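PDB 4HDE: SCO1/SenC family lipoprotein from Bacillus anthracis, which probably acts as a membrane-tethered, thioredoxin-like copper chaperone or thiol-disulfide protein in the assembly of cytochrome c oxidase. Local coordinates for residues P50-M55 / K87-K92. Numbering follows the deposited sequence. Where two conformers were deposited one is given.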
loop_
_atom_site.group_PDB
_atom_site.type_symbol
_atom_site.label_atom_id
_atom_site.label_comp_id
_atom_site.label_asym_id
_atom_site.label_seq_id
_atom_site.Cartn_x
_atom_site.Cartn_y
_atom_site.Cartn_z
ATOM N N PRO A 50 -5.039 -11.659 -4.899
ATOM C CA PRO A 50 -6.349 -10.988 -4.980
ATOM C C PRO A 50 -6.347 -9.573 -4.394
ATOM O O PRO A 50 -7.029 -8.715 -4.940
ATOM C CB PRO A 50 -7.291 -11.906 -4.201
ATOM C CG PRO A 50 -6.429 -12.911 -3.518
ATOM C CD PRO A 50 -5.113 -12.975 -4.239
HETATM N N MSE A 51 -5.593 -9.320 -3.329
HETATM C CA MSE A 51 -5.458 -7.957 -2.811
HETATM C C MSE A 51 -4.946 -7.021 -3.892
HETATM O O MSE A 51 -5.415 -5.882 -4.030
HETATM C CB MSE A 51 -4.473 -7.906 -1.635
HETATM C CG MSE A 51 -4.994 -8.443 -0.325
HETATM SE SE MSE A 51 -3.643 -8.418 1.083
HETATM C CE MSE A 51 -3.407 -6.501 1.184
ATOM N N THR A 52 -3.934 -7.476 -4.621
ATOM C CA THR A 52 -3.322 -6.645 -5.632
ATOM C C THR A 52 -4.287 -6.425 -6.794
ATOM O O THR A 52 -4.366 -5.317 -7.331
ATOM C CB THR A 52 -1.988 -7.236 -6.093
ATOM O OG1 THR A 52 -1.127 -7.392 -4.949
ATOM C CG2 THR A 52 -1.318 -6.310 -7.083
ATOM N N ALA A 53 -5.049 -7.451 -7.167
ATOM C CA ALA A 53 -6.084 -7.260 -8.181
ATOM C C ALA A 53 -7.131 -6.249 -7.705
ATOM O O ALA A 53 -7.653 -5.450 -8.500
ATOM C CB ALA A 53 -6.736 -8.577 -8.524
ATOM N N ASN A 54 -7.461 -6.285 -6.418
ATOM C CA ASN A 54 -8.425 -5.331 -5.875
ATOM C C ASN A 54 -7.865 -3.909 -5.895
ATOM O O ASN A 54 -8.560 -2.948 -6.236
ATOM C CB ASN A 54 -8.849 -5.724 -4.462
ATOM C CG ASN A 54 -9.613 -7.028 -4.422
ATOM O OD1 ASN A 54 -10.150 -7.486 -5.431
ATOM N ND2 ASN A 54 -9.668 -7.640 -3.247
HETATM N N MSE A 55 -6.597 -3.766 -5.549
HETATM C CA MSE A 55 -5.969 -2.473 -5.645
HETATM C C MSE A 55 -5.933 -1.989 -7.097
HETATM O O MSE A 55 -6.140 -0.807 -7.362
HETATM C CB MSE A 55 -4.576 -2.497 -5.021
HETATM C CG MSE A 55 -3.920 -1.117 -4.991
HETATM SE SE MSE A 55 -2.369 -0.959 -3.823
HETATM C CE MSE A 55 -3.314 -0.668 -2.135
ATOM N N LYS A 87 8.750 -5.863 -9.545
ATOM C CA LYS A 87 8.431 -5.421 -10.893
ATOM C C LYS A 87 7.740 -6.542 -11.672
ATOM O O LYS A 87 6.730 -6.318 -12.354
ATOM C CB LYS A 87 9.700 -4.958 -11.608
ATOM C CG LYS A 87 9.458 -4.263 -12.948
ATOM C CD LYS A 87 10.733 -3.628 -13.473
ATOM C CE LYS A 87 10.477 -2.814 -14.723
ATOM N NZ LYS A 87 9.618 -1.640 -14.422
ATOM N N ALA A 88 8.263 -7.758 -11.563
ATOM C CA ALA A 88 7.660 -8.894 -12.253
ATOM C C ALA A 88 6.279 -9.213 -11.690
ATOM O O ALA A 88 5.363 -9.573 -12.436
ATOM C CB ALA A 88 8.567 -10.109 -12.167
ATOM N N PHE A 89 6.138 -9.069 -10.378
ATOM C CA PHE A 89 4.869 -9.314 -9.707
ATOM C C PHE A 89 3.781 -8.359 -10.195
ATOM O O PHE A 89 2.700 -8.796 -10.599
ATOM C CB PHE A 89 5.046 -9.204 -8.186
ATOM C CG PHE A 89 3.767 -9.396 -7.396
ATOM C CD1 PHE A 89 3.327 -10.663 -7.064
ATOM C CD2 PHE A 89 3.024 -8.301 -6.976
ATOM C CE1 PHE A 89 2.160 -10.841 -6.335
ATOM C CE2 PHE A 89 1.859 -8.476 -6.247
ATOM C CZ PHE A 89 1.434 -9.741 -5.930
ATOM N N ILE A 90 4.063 -7.061 -10.180
ATOM C CA ILE A 90 3.014 -6.082 -10.476
ATOM C C ILE A 90 2.557 -6.121 -11.937
ATOM O O ILE A 90 1.404 -5.805 -12.245
ATOM C CB ILE A 90 3.422 -4.645 -10.050
ATOM C CG1 ILE A 90 2.212 -3.696 -10.059
ATOM C CG2 ILE A 90 4.511 -4.099 -10.939
ATOM C CD1 ILE A 90 1.078 -4.120 -9.138
ATOM N N GLN A 91 3.440 -6.554 -12.831
ATOM C CA GLN A 91 3.108 -6.562 -14.251
ATOM C C GLN A 91 1.914 -7.462 -14.583
ATOM O O GLN A 91 1.244 -7.250 -15.593
ATOM C CB GLN A 91 4.332 -6.906 -15.107
ATOM C CG GLN A 91 5.403 -5.813 -15.090
ATOM C CD GLN A 91 6.617 -6.151 -15.935
ATOM O OE1 GLN A 91 6.846 -7.309 -16.281
ATOM N NE2 GLN A 91 7.404 -5.133 -16.273
ATOM N N LYS A 92 1.620 -8.429 -13.726
ATOM C CA LYS A 92 0.482 -9.301 -13.972
ATOM C C LYS A 92 -0.843 -8.562 -13.816
ATOM O O LYS A 92 -1.819 -8.843 -14.518
ATOM C CB LYS A 92 0.518 -10.492 -13.019
ATOM C CG LYS A 92 -0.713 -11.375 -13.121
ATOM C CD LYS A 92 -0.522 -12.689 -12.378
ATOM C CE LYS A 92 -1.757 -13.561 -12.526
ATOM N NZ LYS A 92 -1.427 -15.008 -12.610
#
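T52 meets F89 and I90 with both branches of its side chain, a compact case of one small residue serving two larger neighbours. Its hydroxyl lies at the rim of the F89 ring, close to the ring plane, with OG1 3.4 Å from CE2 and 3.6 Å from CZ of F89. That places a polar oxygen against the positively polarised C-H border and not over the pi cloud. The oxygen's strongest partner is elsewhere: with chi1 at -57°, OG1 stands beside the backbone N of T52 and hydrogen-bonds back to the carbonyl O of C48, one turn earlier in helix 48-64. This bond satisfies the buried hydroxyl and helps fix its rotation, leaving CG2 to reach the hydrophobic side. There the methyl meets I90, its CG2 lying 3.8 Å from CD1, the two side chains running roughly perpendicular to each other.

F89 gets its ring across by extension, CG anti to the backbone N (chi1 178°), although its CB does not aim at helix 48-64. The ring also touches M40 and T42 and meets F93 with the planes inclined at about 45°. W100 of strand 100-103 touches both T52 and I90. The segments come closest at the CA atoms of T52 and I90, 8.0 Å apart. Through M40 and W100, these three side chains join two neighbouring helices to the sheet, as in the alpha/beta packing of a thioredoxin-like fold.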